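Local coordinates for phage-like element PBSX protein XepA (Bacillus subtilis, PDB 6IA5), which is of unknown function but belongs to a prophage lytic cassette, assembles as a pentamer and does not seem to take part in host cell lysis, at residues A47-A53 / V124-Q130; W73-E79 / A102-T107; E213-K219 / E258-I264. One frame throughout, in Å; residues are numbered along the deposited sequence.

Interaction 1 of 3, residues A47-A53 / V124-Q130; sequences ALKATEA and VNGNLQQ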
loop_
_atom_site.group_PDB
_atom_site.type_symbol
_atom_site.label_atom_id
_atom_site.label_comp_id
_atom_site.label_asym_id
_atom_site.label_seq_id
_atom_site.Cartn_x
_atom_site.Cartn_y
_atom_site.Cartn_z
ATOM N N ALA E 47 -17.220 -41.504 -18.431
ATOM C CA ALA E 47 -18.447 -40.772 -18.745
ATOM C C ALA E 47 -19.581 -41.190 -17.802
ATOM O O ALA E 47 -19.728 -42.363 -17.518
ATOM C CB ALA E 47 -18.811 -41.001 -20.193
ATOM N N LEU E 48 -20.351 -40.220 -17.302
ATOM C CA LEU E 48 -21.391 -40.453 -16.309
ATOM C C LEU E 48 -22.756 -40.475 -17.000
ATOM O O LEU E 48 -22.973 -39.746 -17.965
ATOM C CB LEU E 48 -21.357 -39.323 -15.272
ATOM C CG LEU E 48 -20.117 -39.254 -14.372
ATOM C CD1 LEU E 48 -20.066 -37.921 -13.633
ATOM C CD2 LEU E 48 -20.085 -40.409 -13.377
ATOM N N LYS E 49 -23.683 -41.279 -16.463
ATOM C CA LYS E 49 -25.067 -41.254 -16.914
ATOM C C LYS E 49 -25.710 -39.970 -16.400
ATOM O O LYS E 49 -25.142 -39.302 -15.530
ATOM C CB LYS E 49 -25.823 -42.492 -16.421
ATOM C CG LYS E 49 -25.238 -43.826 -16.863
ATOM C CD LYS E 49 -24.541 -44.569 -15.765
ATOM C CE LYS E 49 -25.480 -45.489 -15.023
ATOM N NZ LYS E 49 -26.195 -46.350 -15.991
ATOM N N ALA E 50 -26.891 -39.632 -16.932
ATOM C CA ALA E 50 -27.648 -38.500 -16.418
ATOM C C ALA E 50 -27.816 -38.651 -14.913
ATOM O O ALA E 50 -28.174 -39.735 -14.445
ATOM C CB ALA E 50 -28.991 -38.406 -17.107
ATOM N N THR E 51 -27.531 -37.569 -14.168
ATOM C CA THR E 51 -27.725 -37.485 -12.719
ATOM C C THR E 51 -26.655 -38.259 -11.939
ATOM O O THR E 51 -26.616 -38.121 -10.724
ATOM C CB THR E 51 -29.130 -38.048 -12.383
ATOM O OG1 THR E 51 -30.201 -37.142 -12.658
ATOM C CG2 THR E 51 -29.286 -38.815 -11.089
ATOM N N GLU E 52 -25.812 -39.070 -12.600
ATOM C CA GLU E 52 -24.835 -39.870 -11.878
ATOM C C GLU E 52 -23.696 -38.973 -11.363
ATOM O O GLU E 52 -23.315 -37.989 -12.007
ATOM C CB GLU E 52 -24.287 -40.955 -12.812
ATOM C CG GLU E 52 -23.473 -42.019 -12.102
ATOM C CD GLU E 52 -22.749 -43.003 -13.003
ATOM O OE1 GLU E 52 -22.836 -42.870 -14.257
ATOM O OE2 GLU E 52 -22.093 -43.910 -12.444
ATOM N N ALA E 53 -23.151 -39.333 -10.195
ATOM C CA ALA E 53 -22.072 -38.603 -9.546
ATOM C C ALA E 53 -20.783 -39.418 -9.575
ATOM O O ALA E 53 -20.810 -40.645 -9.492
ATOM C CB ALA E 53 -22.440 -38.265 -8.126
ATOM N N VAL E 124 -21.262 -34.014 -9.995
ATOM C CA VAL E 124 -22.604 -34.510 -10.281
ATOM C C VAL E 124 -22.988 -34.121 -11.707
ATOM O O VAL E 124 -23.097 -32.932 -12.014
ATOM C CB VAL E 124 -23.644 -33.994 -9.267
ATOM C CG1 VAL E 124 -25.049 -34.521 -9.571
ATOM C CG2 VAL E 124 -23.248 -34.312 -7.826
ATOM N N ASN E 125 -23.194 -35.126 -12.572
ATOM C CA ASN E 125 -23.603 -34.877 -13.954
ATOM C C ASN E 125 -25.050 -34.375 -13.971
ATOM O O ASN E 125 -25.839 -34.768 -13.111
ATOM C CB ASN E 125 -23.448 -36.131 -14.822
ATOM C CG ASN E 125 -23.732 -35.890 -16.289
ATOM O OD1 ASN E 125 -23.487 -34.802 -16.804
ATOM N ND2 ASN E 125 -24.246 -36.904 -16.970
ATOM N N GLY E 126 -25.377 -33.494 -14.925
ATOM C CA GLY E 126 -26.727 -32.971 -15.068
ATOM C C GLY E 126 -27.654 -33.993 -15.749
ATOM O O GLY E 126 -27.370 -35.195 -15.750
ATOM N N ASN E 127 -28.721 -33.496 -16.383
ATOM C CA ASN E 127 -29.813 -34.328 -16.881
ATOM C C ASN E 127 -29.503 -35.036 -18.209
ATOM O O ASN E 127 -30.357 -35.747 -18.723
ATOM C CB ASN E 127 -31.129 -33.544 -16.935
ATOM C CG ASN E 127 -31.090 -32.365 -17.886
ATOM O OD1 ASN E 127 -30.305 -32.323 -18.834
ATOM N ND2 ASN E 127 -31.939 -31.385 -17.641
ATOM N N LEU E 128 -28.288 -34.883 -18.755
ATOM C CA LEU E 128 -27.944 -35.583 -19.988
ATOM C C LEU E 128 -26.666 -36.400 -19.801
ATOM O O LEU E 128 -25.694 -35.915 -19.232
ATOM C CB LEU E 128 -27.808 -34.589 -21.147
ATOM C CG LEU E 128 -29.118 -34.038 -21.715
ATOM C CD1 LEU E 128 -28.848 -32.878 -22.682
ATOM C CD2 LEU E 128 -29.948 -35.139 -22.388
ATOM N N GLN E 129 -26.681 -37.640 -20.300
ATOM C CA GLN E 129 -25.545 -38.543 -20.218
ATOM C C GLN E 129 -24.335 -37.929 -20.921
ATOM O O GLN E 129 -24.468 -37.371 -22.001
ATOM C CB GLN E 129 -25.914 -39.889 -20.847
ATOM C CG GLN E 129 -24.729 -40.814 -21.050
ATOM C CD GLN E 129 -25.168 -42.256 -21.131
ATOM O OE1 GLN E 129 -26.134 -42.680 -20.503
ATOM N NE2 GLN E 129 -24.465 -43.028 -21.934
ATOM N N GLN E 130 -23.148 -38.044 -20.309
ATOM C CA GLN E 130 -21.939 -37.531 -20.931
ATOM C C GLN E 130 -21.455 -38.531 -21.978
ATOM O O GLN E 130 -21.610 -39.733 -21.808
ATOM C CB GLN E 130 -20.811 -37.385 -19.902
ATOM C CG GLN E 130 -21.067 -36.395 -18.778
ATOM C CD GLN E 130 -20.017 -36.545 -17.700
ATOM O OE1 GLN E 130 -19.408 -37.598 -17.538
ATOM N NE2 GLN E 130 -19.777 -35.484 -16.947
HETATM O O HOH W 1 -27.883 -41.741 -18.828
#
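N125 reaches into the type II turn K49-E52, and its side chain carries much of this contact. CB lies 3.4 Å from E52 O and against the CB of L48; the side chains of N125 and L48 slide past one another in opposite directions. With CG anti to the backbone N (chi1 -174°), the amide is carried to the turn, and ND2 gives a nearly straight bond to K49 O (2.9 Å), which lies in the amide plane. At K49 O the donor stands well above the carbonyl plane, while E52 N, closing the turn, reaches the same oxygen from its opposite face. The second N-H of ND2 goes to L128 O (2.9 Å), so the amide also braces its own loop.

Two backbone bonds join the segments next to it: N125 N to E52 O, and T51 N to G126 O. Farther along, Q130 holds L48 twice. Its N binds L48 O, while its extended side chain runs beside that of L48 and brings OE1 to L48 N (2.8 Å). A water accepts from A50 N and donates to Q129 OE1, 2.6 Å from that oxygen.

Both segments are connections between the two four-stranded antiparallel sheets of a beta sandwich. The antiparallel pair A53 and V124 starts the pairing of strands 53-60 and 118-125, and across strand 118-125 V124 is hydrogen-bonded through its backbone to T81 of strand 80-87.

Interaction 2 of 3, residues W73-E79 / A102-T107; sequences WAYADRE and AAGVLT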
loop_
_atom_site.group_PDB
_atom_site.type_symbol
_atom_site.label_atom_id
_atom_site.label_comp_id
_atom_site.label_asym_id
_atom_site.label_seq_id
_atom_site.Cartn_x
_atom_site.Cartn_y
_atom_site.Cartn_z
ATOM N N TRP E 73 -10.038 -28.860 -12.371
ATOM C CA TRP E 73 -10.484 -28.531 -13.716
ATOM C C TRP E 73 -11.388 -29.657 -14.205
ATOM O O TRP E 73 -11.035 -30.823 -14.072
ATOM C CB TRP E 73 -9.306 -28.413 -14.670
ATOM C CG TRP E 73 -8.383 -27.266 -14.388
ATOM C CD1 TRP E 73 -8.353 -26.056 -15.018
ATOM C CD2 TRP E 73 -7.353 -27.236 -13.388
ATOM N NE1 TRP E 73 -7.352 -25.279 -14.491
ATOM C CE2 TRP E 73 -6.725 -25.975 -13.489
ATOM C CE3 TRP E 73 -6.887 -28.158 -12.443
ATOM C CZ2 TRP E 73 -5.662 -25.603 -12.665
ATOM C CZ3 TRP E 73 -5.831 -27.794 -11.637
ATOM C CH2 TRP E 73 -5.226 -26.533 -11.750
ATOM N N ALA E 74 -12.522 -29.282 -14.802
ATOM C CA ALA E 74 -13.475 -30.238 -15.336
ATOM C C ALA E 74 -13.796 -29.871 -16.785
ATOM O O ALA E 74 -13.968 -28.699 -17.123
ATOM C CB ALA E 74 -14.729 -30.235 -14.507
ATOM N N TYR E 75 -13.845 -30.904 -17.632
ATOM C CA TYR E 75 -14.307 -30.739 -18.996
ATOM C C TYR E 75 -15.249 -31.898 -19.311
ATOM O O TYR E 75 -14.882 -33.054 -19.124
ATOM C CB TYR E 75 -13.116 -30.749 -19.952
ATOM C CG TYR E 75 -13.513 -30.493 -21.380
ATOM C CD1 TYR E 75 -13.938 -31.520 -22.213
ATOM C CD2 TYR E 75 -13.503 -29.205 -21.884
ATOM C CE1 TYR E 75 -14.315 -31.263 -23.525
ATOM C CE2 TYR E 75 -13.862 -28.923 -23.194
ATOM C CZ TYR E 75 -14.274 -29.960 -24.014
ATOM O OH TYR E 75 -14.621 -29.650 -25.303
ATOM N N ALA E 76 -16.458 -31.578 -19.779
ATOM C CA ALA E 76 -17.443 -32.576 -20.177
ATOM C C ALA E 76 -18.279 -32.040 -21.338
ATOM O O ALA E 76 -18.441 -30.825 -21.494
ATOM C CB ALA E 76 -18.339 -32.937 -18.997
ATOM N N ASP E 77 -18.843 -32.963 -22.127
ATOM C CA ASP E 77 -19.616 -32.569 -23.294
ATOM C C ASP E 77 -21.044 -32.192 -22.887
ATOM O O ASP E 77 -21.792 -31.684 -23.711
ATOM C CB ASP E 77 -19.529 -33.603 -24.416
ATOM C CG ASP E 77 -20.322 -34.856 -24.113
ATOM O OD1 ASP E 77 -20.227 -35.363 -22.973
ATOM O OD2 ASP E 77 -21.032 -35.306 -25.022
ATOM N N ARG E 78 -21.412 -32.415 -21.615
ATOM C CA ARG E 78 -22.710 -31.995 -21.099
ATOM C C ARG E 78 -22.502 -31.299 -19.758
ATOM O O ARG E 78 -21.506 -31.551 -19.086
ATOM C CB ARG E 78 -23.621 -33.206 -20.847
ATOM C CG ARG E 78 -23.878 -34.076 -22.066
ATOM C CD ARG E 78 -24.749 -33.346 -23.067
ATOM N NE ARG E 78 -24.914 -34.211 -24.229
ATOM C CZ ARG E 78 -25.645 -33.933 -25.296
ATOM N NH1 ARG E 78 -25.585 -34.732 -26.343
ATOM N NH2 ARG E 78 -26.423 -32.865 -25.323
ATOM N N GLU E 79 -23.496 -30.513 -19.334
ATOM C CA GLU E 79 -23.344 -29.725 -18.125
ATOM C C GLU E 79 -23.404 -30.605 -16.868
ATOM O O GLU E 79 -24.029 -31.673 -16.836
ATOM C CB GLU E 79 -24.351 -28.577 -18.096
ATOM C CG GLU E 79 -25.713 -29.035 -17.624
ATOM C CD GLU E 79 -26.797 -27.994 -17.530
ATOM O OE1 GLU E 79 -27.835 -28.300 -16.935
ATOM O OE2 GLU E 79 -26.613 -26.894 -18.052
ATOM N N ALA E 102 -20.337 -25.822 -17.659
ATOM C CA ALA E 102 -21.112 -25.762 -18.891
ATOM C C ALA E 102 -20.616 -26.823 -19.869
ATOM O O ALA E 102 -19.470 -27.266 -19.776
ATOM C CB ALA E 102 -21.064 -24.383 -19.484
ATOM N N ALA E 103 -21.503 -27.263 -20.780
ATOM C CA ALA E 103 -21.180 -28.255 -21.797
ATOM C C ALA E 103 -20.040 -27.734 -22.679
ATOM O O ALA E 103 -20.122 -26.623 -23.180
ATOM C CB ALA E 103 -22.418 -28.521 -22.632
ATOM N N GLY E 104 -18.984 -28.542 -22.849
ATOM C CA GLY E 104 -17.895 -28.240 -23.768
ATOM C C GLY E 104 -17.061 -27.000 -23.403
ATOM O O GLY E 104 -16.431 -26.400 -24.275
ATOM N N VAL E 105 -17.040 -26.621 -22.115
ATOM C CA VAL E 105 -16.294 -25.460 -21.646
ATOM C C VAL E 105 -15.386 -25.904 -20.502
ATOM O O VAL E 105 -15.879 -26.318 -19.444
ATOM C CB VAL E 105 -17.269 -24.351 -21.184
ATOM C CG1 VAL E 105 -16.523 -23.188 -20.524
ATOM C CG2 VAL E 105 -18.159 -23.851 -22.334
ATOM N N LEU E 106 -14.059 -25.832 -20.693
ATOM C CA LEU E 106 -13.166 -26.134 -19.582
ATOM C C LEU E 106 -13.497 -25.186 -18.427
ATOM O O LEU E 106 -13.590 -23.976 -18.615
ATOM C CB LEU E 106 -11.686 -26.022 -19.973
ATOM C CG LEU E 106 -10.708 -26.247 -18.814
ATOM C CD1 LEU E 106 -10.748 -27.698 -18.339
ATOM C CD2 LEU E 106 -9.293 -25.866 -19.230
ATOM N N THR E 107 -13.678 -25.763 -17.243
ATOM C CA THR E 107 -14.071 -25.009 -16.065
ATOM C C THR E 107 -13.112 -25.318 -14.916
ATOM O O THR E 107 -12.903 -26.488 -14.581
ATOM C CB THR E 107 -15.511 -25.391 -15.674
ATOM O OG1 THR E 107 -16.323 -25.210 -16.837
ATOM C CG2 THR E 107 -16.049 -24.550 -14.533
HETATM O O HOH W 2 -17.053 -28.951 -19.706
#
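Y75 and L106 lie against each other where strand 69-76 meets the connection leading into strand 107-113, at the edge of one sheet of the antiparallel beta sandwich. The tyrosine CG is anti to its backbone N (chi1 -176°), which carries the ring along the 102-107 segment. L106 N sits at the ring edge, near its plane and 3.6 Å from Y75 CD2; V105 C lies obliquely to the same CD2, and G104 C to CE2 farther out. L106 also has CG anti to N, but its second torsion turns CD1 back onto the strand, 3.6 Å from A74 O and 4.0 Å from W73 CB.

This side faces the pentamer interface. L106 N donates to D88 OD1 of a second subunit, R117 of that subunit makes a cation-pi contact with Y75, and its L66 packs on W73. A74 and T107 form a hydrogen-bonded antiparallel pair whose side chains share the other face of the sheet, turned inward to V101; Y123 also covers A74.

Past this pair the two segments separate and then close again at a type II turn from A102 to V105. G104 takes the positive phi usual at the third position of such a turn, and its N donates a short, fairly straight bond to A76 O (2.7 Å). The CB of A103 rests 3.4 Å from D77 O and near R78 CA. Between the two closures a water accepts a hydrogen bond from A76 N at 2.7 Å and probably donates to V105 O. The hydroxyl of T107 grips that same carbonyl from well above its plane, with OG1 2.9 Å from V105 O.

Interaction 3 of 3, residues E213-K219 / E258-I264; sequences EVKFWGK and EIIMEII
W217 NE1 donates a hydrogen bond to E262 OE1 at 2.7 Å, a short side-chain bond laid across an antiparallel beta ladder in the C-terminal domain. The bond is bent (134° at the hydrogen) and falls on the anti lone pair of the carboxylate oxygen, which lies at the indole edge but tilted from its plane; ring and carboxylate planes stand 38° apart. The indole slants over the neighbouring strand because CG of W217 is anti to its carbonyl carbon (chi1 -63°), while E262 has its CB at the ring edge, in plane, and its extended chain brings OE1 to NE1. K215 CG lies over one face of the indole near its rim, 3.6 Å above the plane, and K225 of the adjoining strand 225-232 adds a cation-pi contact.

Beneath, strands 211-219 and 258-267 are joined by regular backbone bonds, with hydrogen-bonded pairs at K215 and E262, W217 and I260, and K219 and E258.

The sheet's two faces differ. On the one bearing V214, F216, I259, M261 and I263 the packing is apolar and buried: M261, bent in mid-chain, brings SD to 3.4 Å from F216 CD1 in an oblique Met-aromatic contact, and its CB touches V214 CG1. F216 in turn meets F251 edge-to-face and also packs on the ring of W249.

The sheet face that carries K215, W217, K219 and I260 is more mixed. I264 lays CG1 against K215 CB (3.7 Å). K219 stretches out over I260, with CE 3.6 Å from I260 CD1, and its ammonium stops short of a salt bridge to E258. A water bridges them instead, accepting from K219 NZ at 3.0 Å and donating to E258 OE1 at 3.3 Å.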
loop_
_atom_site.group_PDB
_atom_site.type_symbol
_atom_site.label_atom_id
_atom_site.label_comp_id
_atom_site.label_asym_id
_atom_site.label_seq_id
_atom_site.Cartn_x
_atom_site.Cartn_y
_atom_site.Cartn_z
ATOM N N GLU E 213 -25.200 28.923 38.643
ATOM C CA GLU E 213 -24.403 29.718 37.729
ATOM C C GLU E 213 -23.225 28.880 37.232
ATOM O O GLU E 213 -22.462 28.331 38.031
ATOM C CB GLU E 213 -23.936 31.009 38.396
ATOM C CG GLU E 213 -23.100 31.862 37.441
ATOM C CD GLU E 213 -22.909 33.306 37.878
ATOM O OE1 GLU E 213 -22.670 33.489 39.085
ATOM O OE2 GLU E 213 -23.021 34.245 37.023
ATOM N N VAL E 214 -23.097 28.807 35.899
ATOM C CA VAL E 214 -21.977 28.129 35.263
ATOM C C VAL E 214 -21.112 29.175 34.572
ATOM O O VAL E 214 -21.625 30.001 33.828
ATOM C CB VAL E 214 -22.450 27.061 34.269
ATOM C CG1 VAL E 214 -21.273 26.330 33.619
ATOM C CG2 VAL E 214 -23.416 26.086 34.925
ATOM N N LYS E 215 -19.797 29.108 34.819
ATOM C CA LYS E 215 -18.842 30.010 34.207
ATOM C C LYS E 215 -17.976 29.205 33.252
ATOM O O LYS E 215 -17.543 28.108 33.600
ATOM C CB LYS E 215 -17.999 30.684 35.290
ATOM C CG LYS E 215 -17.134 31.850 34.831
ATOM C CD LYS E 215 -16.615 32.686 35.990
ATOM C CE LYS E 215 -16.167 34.095 35.625
ATOM N NZ LYS E 215 -15.600 34.195 34.260
ATOM N N PHE E 216 -17.738 29.761 32.052
ATOM C CA PHE E 216 -17.053 29.054 30.979
ATOM C C PHE E 216 -15.569 29.422 30.984
ATOM O O PHE E 216 -15.219 30.602 30.919
ATOM C CB PHE E 216 -17.667 29.428 29.625
ATOM C CG PHE E 216 -19.177 29.377 29.547
ATOM C CD1 PHE E 216 -19.909 28.435 30.265
ATOM C CD2 PHE E 216 -19.874 30.256 28.719
ATOM C CE1 PHE E 216 -21.297 28.372 30.155
ATOM C CE2 PHE E 216 -21.258 30.194 28.614
ATOM C CZ PHE E 216 -21.962 29.249 29.333
ATOM N N TRP E 217 -14.703 28.403 31.050
ATOM C CA TRP E 217 -13.271 28.640 31.165
ATOM C C TRP E 217 -12.523 27.791 30.149
ATOM O O TRP E 217 -12.912 26.662 29.879
ATOM C CB TRP E 217 -12.754 28.233 32.548
ATOM C CG TRP E 217 -13.273 28.951 33.754
ATOM C CD1 TRP E 217 -14.116 28.438 34.697
ATOM C CD2 TRP E 217 -12.891 30.255 34.229
ATOM N NE1 TRP E 217 -14.301 29.338 35.713
ATOM C CE2 TRP E 217 -13.555 30.458 35.463
ATOM C CE3 TRP E 217 -12.053 31.268 33.746
ATOM C CZ2 TRP E 217 -13.420 31.635 36.205
ATOM C CZ3 TRP E 217 -11.917 32.433 34.477
ATOM C CH2 TRP E 217 -12.597 32.614 35.688
ATOM N N GLY E 218 -11.412 28.339 29.646
ATOM C CA GLY E 218 -10.403 27.555 28.959
ATOM C C GLY E 218 -9.068 27.661 29.698
ATOM O O GLY E 218 -8.853 28.600 30.464
ATOM N N LYS E 219 -8.191 26.677 29.491
ATOM C CA LYS E 219 -6.805 26.831 29.909
ATOM C C LYS E 219 -5.913 26.722 28.685
ATOM O O LYS E 219 -6.144 25.874 27.825
ATOM C CB LYS E 219 -6.397 25.767 30.933
ATOM C CG LYS E 219 -7.034 25.936 32.298
ATOM C CD LYS E 219 -6.617 24.840 33.250
ATOM C CE LYS E 219 -7.012 25.113 34.683
ATOM N NZ LYS E 219 -6.569 23.968 35.515
ATOM N N GLU E 258 -7.437 22.890 27.669
ATOM C CA GLU E 258 -8.527 22.300 28.430
ATOM C C GLU E 258 -9.706 23.261 28.492
ATOM O O GLU E 258 -9.520 24.480 28.415
ATOM C CB GLU E 258 -8.107 22.033 29.876
ATOM C CG GLU E 258 -6.940 21.081 29.986
ATOM C CD GLU E 258 -6.533 20.795 31.416
ATOM O OE1 GLU E 258 -5.924 21.676 32.052
ATOM O OE2 GLU E 258 -6.858 19.704 31.891
ATOM N N ILE E 259 -10.896 22.691 28.704
ATOM C CA ILE E 259 -12.111 23.479 28.883
ATOM C C ILE E 259 -12.741 23.076 30.210
ATOM O O ILE E 259 -12.870 21.890 30.516
ATOM C CB ILE E 259 -13.087 23.280 27.696
ATOM C CG1 ILE E 259 -12.467 23.665 26.345
ATOM C CG2 ILE E 259 -14.410 23.999 27.959
ATOM C CD1 ILE E 259 -12.007 25.102 26.244
ATOM N N ILE E 260 -13.119 24.078 30.997
ATOM C CA ILE E 260 -13.730 23.829 32.291
ATOM C C ILE E 260 -15.058 24.589 32.327
ATOM O O ILE E 260 -15.127 25.761 31.942
ATOM C CB ILE E 260 -12.776 24.283 33.411
ATOM C CG1 ILE E 260 -11.531 23.388 33.471
ATOM C CG2 ILE E 260 -13.499 24.318 34.742
ATOM C CD1 ILE E 260 -10.401 23.943 34.318
ATOM N N MET E 261 -16.102 23.898 32.793
ATOM C CA MET E 261 -17.409 24.500 32.995
ATOM C C MET E 261 -17.682 24.499 34.491
ATOM O O MET E 261 -18.162 23.505 35.029
ATOM C CB MET E 261 -18.468 23.655 32.279
ATOM C CG MET E 261 -18.249 23.608 30.763
ATOM S SD MET E 261 -18.838 25.166 30.066
ATOM C CE MET E 261 -17.500 25.571 28.937
ATOM N N GLU E 262 -17.370 25.616 35.155
ATOM C CA GLU E 262 -17.363 25.654 36.604
ATOM C C GLU E 262 -18.754 26.019 37.120
ATOM O O GLU E 262 -19.349 27.022 36.704
ATOM C CB GLU E 262 -16.317 26.663 37.091
ATOM C CG GLU E 262 -16.421 26.996 38.568
ATOM C CD GLU E 262 -15.318 27.903 39.103
ATOM O OE1 GLU E 262 -14.591 28.511 38.300
ATOM O OE2 GLU E 262 -15.152 27.982 40.322
ATOM N N ILE E 263 -19.263 25.214 38.063
ATOM C CA ILE E 263 -20.444 25.634 38.791
ATOM C C ILE E 263 -19.996 26.583 39.900
ATOM O O ILE E 263 -19.328 26.158 40.838
ATOM C CB ILE E 263 -21.258 24.432 39.302
ATOM C CG1 ILE E 263 -21.768 23.579 38.138
ATOM C CG2 ILE E 263 -22.408 24.915 40.172
ATOM C CD1 ILE E 263 -22.346 22.251 38.537
ATOM N N ILE E 264 -20.351 27.863 39.737
ATOM C CA ILE E 264 -19.984 28.954 40.626
ATOM C C ILE E 264 -20.866 28.866 41.867
ATOM O O ILE E 264 -20.407 29.080 42.989
ATOM C CB ILE E 264 -20.144 30.320 39.917
ATOM C CG1 ILE E 264 -19.102 30.509 38.815
ATOM C CG2 ILE E 264 -20.096 31.481 40.912
ATOM C CD1 ILE E 264 -17.665 30.449 39.319
HETATM O O HOH W 3 -7.480 21.217 34.879
#

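Overall arrangement
Interactions 1 and 2 belong to the same beta sandwich and touch: G126 N probably bonds to E79 O, and D77 OD1, hydrogen-bonded to S131 N, packs on Q130. Both lie where chains leave one sheet for the other, so turns, backbone carbonyls and water do much of the joining, with many exposed residues. They differ in surroundings: no other subunit reaches interaction 1, whereas interaction 2 also meets a second subunit. Interaction 3 lies in a separate domain, its centre about 81 Å from that of interaction 1 and 77 Å from that of interaction 2. There two long strands pair along their length, with a buried apolar face and a mixed one that is partly exposed.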